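Local coordinates for endo-1,4-b-d-mannanase (Trichoderma reesei, PDB 1QNR), which probably hydrolyses internal beta-1,4-mannosidic linkages in mannans, as a family 5 glycoside hydrolase, at residues P244-T249 with D321-W326; P289-S294 with G301-W306; A163-N168 with F237-L242. All blocks are in the same frame, centred on the assembly; numbering follows the deposited sequence.

Contact 1: residues P244-T249 with D321-W326. With BMA (beta-D-mannopyranose), chain B; BMA (beta-D-mannopyranose), chain C.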
loop_
_atom_site.group_PDB
_atom_site.type_symbol
_atom_site.label_atom_id
_atom_site.label_comp_id
_atom_site.label_asym_id
_atom_site.label_seq_id
_atom_site.Cartn_x
_atom_site.Cartn_y
_atom_site.Cartn_z
ATOM N N PRO A 244 -6.922 15.749 -0.552
ATOM C CA PRO A 244 -7.795 16.926 -0.257
ATOM C C PRO A 244 -9.027 17.011 -1.164
ATOM O O PRO A 244 -10.116 17.407 -0.645
ATOM C CB PRO A 244 -6.854 18.099 -0.472
ATOM C CG PRO A 244 -5.472 17.552 -0.165
ATOM C CD PRO A 244 -5.534 16.152 -0.800
ATOM N N ASP A 245 -8.948 16.642 -2.443
ATOM C CA ASP A 245 -10.149 16.679 -3.304
ATOM C C ASP A 245 -11.252 15.752 -2.873
ATOM O O ASP A 245 -12.411 16.070 -3.171
ATOM C CB ASP A 245 -9.818 16.314 -4.774
ATOM C CG ASP A 245 -8.778 17.212 -5.403
ATOM O OD1 ASP A 245 -9.096 18.390 -5.516
ATOM O OD2 ASP A 245 -7.681 16.706 -5.714
ATOM N N SER A 246 -10.998 14.622 -2.237
ATOM C CA SER A 246 -12.044 13.709 -1.819
ATOM C C SER A 246 -12.473 14.050 -0.390
ATOM O O SER A 246 -13.548 13.604 0.071
ATOM C CB SER A 246 -11.503 12.246 -1.672
ATOM O OG SER A 246 -11.244 11.745 -2.966
ATOM N N TRP A 247 -11.592 14.784 0.329
ATOM C CA TRP A 247 -11.870 14.955 1.767
ATOM C C TRP A 247 -12.429 16.345 2.133
ATOM O O TRP A 247 -12.699 16.635 3.315
ATOM C CB TRP A 247 -10.538 14.760 2.544
ATOM C CG TRP A 247 -10.010 13.339 2.468
ATOM C CD1 TRP A 247 -10.671 12.222 1.982
ATOM C CD2 TRP A 247 -8.767 12.856 2.994
ATOM N NE1 TRP A 247 -9.874 11.075 2.143
ATOM C CE2 TRP A 247 -8.701 11.465 2.742
ATOM C CE3 TRP A 247 -7.656 13.504 3.585
ATOM C CZ2 TRP A 247 -7.571 10.691 3.110
ATOM C CZ3 TRP A 247 -6.564 12.732 4.007
ATOM C CH2 TRP A 247 -6.552 11.353 3.755
ATOM N N GLY A 248 -12.558 17.216 1.120
ATOM C CA GLY A 248 -13.177 18.541 1.446
ATOM C C GLY A 248 -12.213 19.523 2.047
ATOM O O GLY A 248 -12.656 20.492 2.736
ATOM N N THR A 249 -10.888 19.346 1.886
ATOM C CA THR A 249 -9.921 20.281 2.463
ATOM C C THR A 249 -9.171 20.991 1.346
ATOM O O THR A 249 -9.236 20.556 0.200
ATOM C CB THR A 249 -8.940 19.572 3.446
ATOM O OG1 THR A 249 -8.254 18.588 2.649
ATOM C CG2 THR A 249 -9.613 18.851 4.573
ATOM N N ASP A 321 -5.767 7.011 -13.903
ATOM C CA ASP A 321 -6.858 7.826 -13.323
ATOM C C ASP A 321 -6.402 9.279 -13.328
ATOM O O ASP A 321 -5.298 9.629 -13.859
ATOM C CB ASP A 321 -7.211 7.270 -11.922
ATOM C CG ASP A 321 -6.170 7.505 -10.836
ATOM O OD1 ASP A 321 -5.139 8.175 -11.058
ATOM O OD2 ASP A 321 -6.474 6.911 -9.720
ATOM N N PRO A 322 -7.135 10.260 -12.802
ATOM C CA PRO A 322 -6.755 11.687 -12.872
ATOM C C PRO A 322 -5.516 12.040 -12.064
ATOM O O PRO A 322 -5.053 13.185 -12.135
ATOM C CB PRO A 322 -8.036 12.402 -12.348
ATOM C CG PRO A 322 -9.150 11.420 -12.737
ATOM C CD PRO A 322 -8.573 10.055 -12.365
ATOM N N TYR A 323 -4.981 11.113 -11.230
ATOM C CA TYR A 323 -3.779 11.353 -10.443
ATOM C C TYR A 323 -2.573 10.686 -11.073
ATOM O O TYR A 323 -1.433 10.751 -10.503
ATOM C CB TYR A 323 -4.068 10.640 -9.073
ATOM C CG TYR A 323 -5.193 11.278 -8.245
ATOM C CD1 TYR A 323 -5.053 12.556 -7.725
ATOM C CD2 TYR A 323 -6.310 10.515 -7.975
ATOM C CE1 TYR A 323 -6.071 13.128 -6.897
ATOM C CE2 TYR A 323 -7.318 11.059 -7.124
ATOM C CZ TYR A 323 -7.167 12.355 -6.657
ATOM O OH TYR A 323 -8.170 12.865 -5.827
ATOM N N THR A 324 -2.687 10.045 -12.220
ATOM C CA THR A 324 -1.511 9.407 -12.847
ATOM C C THR A 324 -0.445 10.411 -13.257
ATOM O O THR A 324 -0.699 11.493 -13.852
ATOM C CB THR A 324 -2.016 8.617 -14.083
ATOM O OG1 THR A 324 -2.801 7.512 -13.659
ATOM C CG2 THR A 324 -0.835 8.132 -14.941
ATOM N N VAL A 325 0.829 10.085 -12.897
ATOM C CA VAL A 325 2.027 10.834 -13.326
ATOM C C VAL A 325 2.684 9.930 -14.353
ATOM O O VAL A 325 3.204 8.845 -14.039
ATOM C CB VAL A 325 2.962 11.156 -12.144
ATOM C CG1 VAL A 325 4.245 11.840 -12.678
ATOM C CG2 VAL A 325 2.269 11.988 -11.055
ATOM N N TRP A 326 2.614 10.276 -15.646
ATOM C CA TRP A 326 3.107 9.423 -16.736
ATOM C C TRP A 326 4.632 9.469 -16.844
ATOM O O TRP A 326 5.233 10.593 -16.818
ATOM C CB TRP A 326 2.506 9.883 -18.081
ATOM C CG TRP A 326 0.993 9.666 -18.187
ATOM C CD1 TRP A 326 -0.000 10.645 -17.992
ATOM C CD2 TRP A 326 0.346 8.413 -18.479
ATOM N NE1 TRP A 326 -1.211 10.000 -18.122
ATOM C CE2 TRP A 326 -1.028 8.669 -18.401
ATOM C CE3 TRP A 326 0.769 7.109 -18.722
ATOM C CZ2 TRP A 326 -1.970 7.662 -18.643
ATOM C CZ3 TRP A 326 -0.169 6.081 -18.932
ATOM C CH2 TRP A 326 -1.562 6.395 -18.902
HETATM C C1 BMA B . -15.965 10.469 2.084
HETATM C C2 BMA B . -14.424 10.394 2.123
HETATM C C3 BMA B . -13.843 9.771 0.833
HETATM C C4 BMA B . -14.523 8.426 0.557
HETATM C C5 BMA B . -16.078 8.595 0.546
HETATM C C6 BMA B . -16.887 7.397 0.114
HETATM O O1 BMA B . -16.444 10.926 3.348
HETATM O O2 BMA B . -14.007 9.623 3.262
HETATM O O3 BMA B . -12.440 9.520 1.114
HETATM O O4 BMA B . -14.187 7.881 -0.696
HETATM O O5 BMA B . -16.438 9.084 1.887
HETATM O O6 BMA B . -17.081 6.361 1.070
HETATM C C1 BMA C . -13.072 7.020 -0.739
HETATM C C2 BMA C . -13.216 6.218 -2.055
HETATM C C3 BMA C . -11.977 5.348 -2.283
HETATM C C4 BMA C . -10.707 6.173 -2.115
HETATM C C5 BMA C . -10.675 6.977 -0.813
HETATM C C6 BMA C . -9.542 8.066 -0.829
HETATM O O2 BMA C . -13.360 7.109 -3.171
HETATM O O3 BMA C . -11.978 4.698 -3.525
HETATM O O4 BMA C . -9.598 5.264 -2.198
HETATM O O5 BMA C . -11.869 7.851 -0.780
HETATM O O6 BMA C . -9.619 8.539 0.521
HETATM O O HOH W 1 -6.861 14.939 -3.747
HETATM O O HOH W 2 -9.674 10.875 -4.687
#

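Contact 2: residues P289-S294 with G301-W306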
loop_
_atom_site.group_PDB
_atom_site.type_symbol
_atom_site.label_atom_id
_atom_site.label_comp_id
_atom_site.label_asym_id
_atom_site.label_seq_id
_atom_site.Cartn_x
_atom_site.Cartn_y
_atom_site.Cartn_z
ATOM N N PRO A 289 5.261 21.030 -2.666
ATOM C CA PRO A 289 5.428 21.418 -1.261
ATOM C C PRO A 289 5.237 20.263 -0.263
ATOM O O PRO A 289 5.940 20.197 0.773
ATOM C CB PRO A 289 4.393 22.549 -1.070
ATOM C CG PRO A 289 4.106 23.067 -2.436
ATOM C CD PRO A 289 4.246 21.868 -3.382
ATOM N N TRP A 290 4.331 19.324 -0.605
ATOM C CA TRP A 290 4.157 18.138 0.255
ATOM C C TRP A 290 5.406 17.234 0.323
ATOM O O TRP A 290 5.779 16.755 1.381
ATOM C CB TRP A 290 2.965 17.296 -0.211
ATOM C CG TRP A 290 1.615 17.952 -0.291
ATOM C CD1 TRP A 290 1.169 19.129 0.338
ATOM C CD2 TRP A 290 0.491 17.479 -1.001
ATOM N NE1 TRP A 290 -0.114 19.401 0.007
ATOM C CE2 TRP A 290 -0.602 18.375 -0.810
ATOM C CE3 TRP A 290 0.224 16.308 -1.781
ATOM C CZ2 TRP A 290 -1.851 18.206 -1.391
ATOM C CZ3 TRP A 290 -1.019 16.113 -2.338
ATOM C CH2 TRP A 290 -2.078 17.046 -2.129
ATOM N N GLN A 291 6.028 17.070 -0.854
ATOM C CA GLN A 291 7.255 16.237 -0.920
ATOM C C GLN A 291 8.346 16.948 -0.121
ATOM O O GLN A 291 9.038 16.239 0.629
ATOM C CB GLN A 291 7.686 16.140 -2.410
ATOM C CG GLN A 291 6.673 15.365 -3.250
ATOM C CD GLN A 291 7.185 15.153 -4.673
ATOM O OE1 GLN A 291 7.845 16.083 -5.251
ATOM N NE2 GLN A 291 6.837 14.002 -5.233
ATOM N N THR A 292 8.452 18.298 -0.201
ATOM C CA THR A 292 9.479 18.950 0.628
ATOM C C THR A 292 9.168 18.856 2.111
ATOM O O THR A 292 10.095 18.607 2.938
ATOM C CB THR A 292 9.550 20.448 0.210
ATOM O OG1 THR A 292 10.065 20.485 -1.134
ATOM C CG2 THR A 292 10.473 21.244 1.144
ATOM N N THR A 293 7.917 19.017 2.525
ATOM C CA THR A 293 7.567 18.835 3.935
ATOM C C THR A 293 7.947 17.444 4.422
ATOM O O THR A 293 8.552 17.269 5.503
ATOM C CB THR A 293 6.084 19.181 4.141
ATOM O OG1 THR A 293 5.809 20.554 3.768
ATOM C CG2 THR A 293 5.600 18.941 5.568
ATOM N N SER A 294 7.573 16.400 3.655
ATOM C CA SER A 294 7.867 15.013 4.097
ATOM C C SER A 294 9.354 14.780 4.208
ATOM O O SER A 294 9.835 14.285 5.256
ATOM C CB SER A 294 7.193 14.067 3.052
ATOM O OG SER A 294 7.352 12.712 3.522
ATOM N N GLY A 301 10.057 8.373 7.074
ATOM C CA GLY A 301 11.014 7.494 6.422
ATOM C C GLY A 301 10.987 7.453 4.938
ATOM O O GLY A 301 11.984 7.082 4.274
ATOM N N GLY A 302 9.866 7.871 4.326
ATOM C CA GLY A 302 9.854 7.939 2.807
ATOM C C GLY A 302 8.424 8.338 2.382
ATOM O O GLY A 302 7.530 8.495 3.197
ATOM N N ASP A 303 8.275 8.495 1.034
ATOM C CA ASP A 303 6.967 8.871 0.447
ATOM C C ASP A 303 6.763 8.227 -0.929
ATOM O O ASP A 303 7.744 7.866 -1.606
ATOM C CB ASP A 303 6.791 10.411 0.297
ATOM C CG ASP A 303 7.691 10.963 -0.839
ATOM O OD1 ASP A 303 7.268 10.977 -2.012
ATOM O OD2 ASP A 303 8.809 11.426 -0.505
ATOM N N MET A 304 5.467 7.958 -1.259
ATOM C CA MET A 304 5.101 7.244 -2.523
ATOM C C MET A 304 3.897 7.920 -3.114
ATOM O O MET A 304 2.749 7.822 -2.607
ATOM C CB MET A 304 4.757 5.754 -2.196
ATOM C CG MET A 304 5.923 5.107 -1.413
ATOM S SD MET A 304 5.644 3.446 -0.755
ATOM C CE MET A 304 5.616 2.566 -2.279
ATOM N N PHE A 305 4.059 8.609 -4.257
ATOM C CA PHE A 305 2.918 9.262 -4.899
ATOM C C PHE A 305 1.947 8.239 -5.498
ATOM O O PHE A 305 2.337 7.114 -5.890
ATOM C CB PHE A 305 3.369 10.276 -5.978
ATOM C CG PHE A 305 4.140 9.703 -7.168
ATOM C CD1 PHE A 305 5.503 9.462 -7.106
ATOM C CD2 PHE A 305 3.445 9.316 -8.319
ATOM C CE1 PHE A 305 6.194 9.006 -8.232
ATOM C CE2 PHE A 305 4.168 8.814 -9.442
ATOM C CZ PHE A 305 5.523 8.618 -9.373
ATOM N N TRP A 306 0.651 8.648 -5.575
ATOM C CA TRP A 306 -0.351 7.898 -6.347
ATOM C C TRP A 306 -0.564 8.632 -7.655
ATOM O O TRP A 306 -1.048 9.822 -7.603
ATOM C CB TRP A 306 -1.692 7.779 -5.534
ATOM C CG TRP A 306 -2.704 6.970 -6.326
ATOM C CD1 TRP A 306 -3.538 7.422 -7.320
ATOM C CD2 TRP A 306 -3.004 5.564 -6.177
ATOM N NE1 TRP A 306 -4.303 6.385 -7.815
ATOM C CE2 TRP A 306 -4.009 5.214 -7.110
ATOM C CE3 TRP A 306 -2.513 4.566 -5.307
ATOM C CZ2 TRP A 306 -4.507 3.939 -7.258
ATOM C CZ3 TRP A 306 -3.076 3.269 -5.396
ATOM C CH2 TRP A 306 -4.050 2.938 -6.367
#

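Contact 3: residues A163-N168 with F237-L242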
loop_
_atom_site.group_PDB
_atom_site.type_symbol
_atom_site.label_atom_id
_atom_site.label_comp_id
_atom_site.label_asym_id
_atom_site.label_seq_id
_atom_site.Cartn_x
_atom_site.Cartn_y
_atom_site.Cartn_z
ATOM N N ALA A 163 7.464 -4.727 2.810
ATOM C CA ALA A 163 6.562 -5.040 3.944
ATOM C C ALA A 163 5.280 -5.753 3.444
ATOM O O ALA A 163 4.765 -5.432 2.345
ATOM C CB ALA A 163 6.126 -3.736 4.657
ATOM N N TRP A 164 4.736 -6.571 4.350
ATOM C CA TRP A 164 3.349 -7.089 4.167
ATOM C C TRP A 164 2.403 -6.006 4.730
ATOM O O TRP A 164 2.757 -5.315 5.729
ATOM C CB TRP A 164 3.172 -8.376 4.972
ATOM C CG TRP A 164 4.068 -9.515 4.522
ATOM C CD1 TRP A 164 5.011 -10.142 5.265
ATOM C CD2 TRP A 164 4.106 -10.084 3.197
ATOM N NE1 TRP A 164 5.622 -11.138 4.512
ATOM C CE2 TRP A 164 5.129 -11.061 3.218
ATOM C CE3 TRP A 164 3.424 -9.831 1.990
ATOM C CZ2 TRP A 164 5.440 -11.883 2.130
ATOM C CZ3 TRP A 164 3.777 -10.594 0.858
ATOM C CH2 TRP A 164 4.794 -11.579 0.955
ATOM N N GLU A 165 1.231 -5.858 4.126
ATOM C CA GLU A 165 0.270 -4.816 4.540
ATOM C C GLU A 165 -1.078 -5.490 4.682
ATOM O O GLU A 165 -1.592 -6.240 3.839
ATOM C CB GLU A 165 0.313 -3.682 3.498
ATOM C CG GLU A 165 -0.677 -2.531 3.818
ATOM C CD GLU A 165 -0.281 -1.294 3.002
ATOM O OE1 GLU A 165 -0.733 -1.234 1.836
ATOM O OE2 GLU A 165 0.577 -0.533 3.569
ATOM N N LEU A 166 -1.724 -5.202 5.863
ATOM C CA LEU A 166 -2.972 -5.926 6.160
ATOM C C LEU A 166 -4.046 -5.605 5.142
ATOM O O LEU A 166 -4.786 -6.566 4.737
ATOM C CB LEU A 166 -3.399 -5.647 7.611
ATOM C CG LEU A 166 -2.376 -5.926 8.723
ATOM C CD1 LEU A 166 -3.123 -5.933 10.096
ATOM C CD2 LEU A 166 -1.584 -7.202 8.496
ATOM N N GLY A 167 -4.231 -4.353 4.694
ATOM C CA GLY A 167 -5.226 -4.113 3.633
ATOM C C GLY A 167 -4.964 -2.727 3.049
ATOM O O GLY A 167 -4.159 -1.917 3.547
ATOM N N ASN A 168 -5.680 -2.471 1.930
ATOM C CA ASN A 168 -5.684 -1.105 1.386
ATOM C C ASN A 168 -6.793 -0.280 2.078
ATOM O O ASN A 168 -7.992 -0.547 1.818
ATOM C CB ASN A 168 -5.935 -1.102 -0.109
ATOM C CG ASN A 168 -5.975 0.333 -0.682
ATOM O OD1 ASN A 168 -5.056 1.151 -0.462
ATOM N ND2 ASN A 168 -7.060 0.620 -1.389
ATOM N N PHE A 237 5.826 0.070 11.392
ATOM C CA PHE A 237 5.840 1.495 10.986
ATOM C C PHE A 237 4.416 1.941 10.659
ATOM O O PHE A 237 3.569 1.064 10.416
ATOM C CB PHE A 237 6.808 1.756 9.783
ATOM C CG PHE A 237 6.443 0.997 8.527
ATOM C CD1 PHE A 237 5.651 1.633 7.561
ATOM C CD2 PHE A 237 6.997 -0.251 8.247
ATOM C CE1 PHE A 237 5.358 0.983 6.333
ATOM C CE2 PHE A 237 6.730 -0.905 7.029
ATOM C CZ PHE A 237 5.920 -0.286 6.062
ATOM N N GLY A 238 4.180 3.264 10.627
ATOM C CA GLY A 238 2.845 3.791 10.336
ATOM C C GLY A 238 2.693 4.163 8.854
ATOM O O GLY A 238 3.710 4.480 8.174
ATOM N N THR A 239 1.461 4.130 8.334
ATOM C CA THR A 239 1.148 4.610 6.978
ATOM C C THR A 239 0.085 5.697 7.056
ATOM O O THR A 239 -0.839 5.662 7.904
ATOM C CB THR A 239 0.554 3.458 6.074
ATOM O OG1 THR A 239 -0.528 2.779 6.760
ATOM C CG2 THR A 239 1.668 2.432 5.748
ATOM N N PHE A 240 0.159 6.667 6.121
ATOM C CA PHE A 240 -0.967 7.621 5.984
ATOM C C PHE A 240 -1.073 8.075 4.520
ATOM O O PHE A 240 -0.082 7.982 3.769
ATOM C CB PHE A 240 -0.921 8.841 6.905
ATOM C CG PHE A 240 0.280 9.737 6.697
ATOM C CD1 PHE A 240 1.479 9.486 7.320
ATOM C CD2 PHE A 240 0.178 10.841 5.857
ATOM C CE1 PHE A 240 2.624 10.310 7.186
ATOM C CE2 PHE A 240 1.328 11.702 5.666
ATOM C CZ PHE A 240 2.535 11.404 6.356
ATOM N N HIS A 241 -2.289 8.428 4.077
ATOM C CA HIS A 241 -2.576 8.827 2.688
ATOM C C HIS A 241 -3.128 10.292 2.671
ATOM O O HIS A 241 -3.330 10.796 3.749
ATOM C CB HIS A 241 -3.649 7.872 2.076
ATOM C CG HIS A 241 -3.233 6.398 2.032
ATOM N ND1 HIS A 241 -4.079 5.400 1.566
ATOM C CD2 HIS A 241 -2.128 5.710 2.426
ATOM C CE1 HIS A 241 -3.495 4.223 1.584
ATOM N NE2 HIS A 241 -2.293 4.367 2.161
ATOM N N LEU A 242 -3.241 10.885 1.461
ATOM C CA LEU A 242 -3.651 12.317 1.494
ATOM C C LEU A 242 -4.365 12.648 0.155
ATOM O O LEU A 242 -3.769 12.659 -0.936
ATOM C CB LEU A 242 -2.464 13.246 1.633
ATOM C CG LEU A 242 -2.675 14.775 1.459
ATOM C CD1 LEU A 242 -3.684 15.294 2.522
ATOM C CD2 LEU A 242 -1.327 15.521 1.611
#

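Contact 1: residues P244-T249 with D321-W326
Asp245 and Tyr323 meet above the rim of a TIM barrel, where the short helix 244-247 after its sixth strand meets the loop after its eighth. The touch is slight: Asp245 OD2 lies near the plane of the phenol ring, at its edge, 3.9 Å from Tyr323 OH. The two side chains pass side by side, heading opposite ways, with carboxylate and ring planes 34° apart. Firm packing is found behind this meeting point, where Tyr323, its CG anti to the carbonyl carbon (chi1 -67°), rests on Trp306 and meets Tyr243 edge to face. The type I turn Asp321-Thr324 that carries the ring is held by an Asx turn, Asp321 OD1 accepting from Tyr323 N at 2.9 Å. The loose side is bridged by solvent. One water accepts hydrogen bonds from Tyr323 OH (3.2 Å) and Asp245 N and donates one to Asp245 OD2 (2.8 Å); a second donates to Tyr323 OH at 2.7 Å and also joins Ser246 OG. Gln280 N further fixes Asp245 OD2. Beyond Ser246, Trp247 reaches two bound mannose units, also held by Arg171, Glu169 and Glu205; its NE1 donates to O6 of the chain C mannose at 3.0 Å, N-H...O angle 144°.

Contact 2: residues P289-S294 with G301-W306
Ser294 lays its hydroxyl against the root of Asp303, OG standing 4.0 Å from Asp303 CB and 4.2 Å from the backbone O of Gly302. With OG anti to the backbone N (chi1 -175°), the short side chain reaches from helix 283-295 down to strand 300-309. No hydrogen bond passes directly between the two segments. Instead, tyrosines from elsewhere in the chain join their polar ends. Tyr20 OH bonds both Ser294 OG and Asp303 OD2, while Tyr277 OH bonds both Asp303 OD1 and Gln291 NE2. Gln291 comes from one turn earlier in the helix; its chain is extended at chi2 (-174°), which carries NE2 to 4.4 Å from Asp303 OD1, and the amide also donates to Leu335 O. The Asp303 carboxylate, buried under the helix, has a further partner in His339 NE2, bonded to OD2. This polar surrounding probably favours the charged form of the aspartate. Helix and strand run nearly antiparallel, the axes of the two short segments 163° apart in N-to-C direction and 9.1 Å at closest approach, as in the return half of a beta-alpha-beta crossover, here strand 272-277, helix 283-295 and strand 300-309. The strand lies between strands 21-25 and 272-277, so it closes the barrel; Met304 points away from the helix and packs on Phe21. Along the outer layer, Trp290 and Thr293 lean on helix 253-267, and Leu335 and His339 come from helix 330-343.

Contact 3: residues A163-N168 with F237-L242
Phe237 opens the approach, turning the CE2-CZ edge of its ring to Ala163, whose CB lies near the ring plane and 3.7 Å from Phe237 CZ. The ring gets there with CG placed between the backbone N and the carbonyl carbon (chi1 61°), and it also rests on Val273. Two residues on, Thr239 offers its methyl rather than its hydroxyl: CG2 stands 3.8 Å from Glu165 OE2, while Thr239 OG1 is bonded to Asp204 O. Glu165 extends inward from its strand, and its OE1 forms a salt bridge with Arg54. His241 comes next, its CE1 edge 4.0 Å from Asn168 OD1, with the imidazole and amide planes 27° apart. Both ring nitrogens are engaged, ND1 by Glu169 and NE2 by Glu275, which fixes the imidazole's rotation. Asn168 is likewise held at both ends of its amide, OD1 by Arg54 and ND2 by Asn112. Asn168-Glu169 is the Asn-Glu pair that family 5 enzymes carry after the fourth barrel strand. Strands 161-165 and 238-242 of the (beta/alpha)8 barrel meet through side chains that point into its interior. Strand 199-201 intervenes between them in the wall; on the outside of the barrel, Trp164 and Leu166 pack on helix 178-194.

In the fold
All three contacts belong to one barrel, at different depths. Contact 3 is core, its centre about 5 Å from the centre of the chain, and joins inward side chains of the fourth and sixth strands; contact 2 is also buried but ties a strand to its outer helix; contact 1 is a surface meeting of the short helix 244-247 with a loop. Chemistry follows place: apolar edges give way to salt-bridged polar groups in contact 3, tyrosines mediate in contact 2, and waters do so in contact 1. The elements interlock. Trp306 NE1 probably bonds Asp321 OD2, linking contacts 1 and 2, and Trp290 packs on Leu242 between contacts 2 and 3. Helix 244-247 directly follows strand 238-242, with Trp247 CH2 packed 3.3 Å from His241 O.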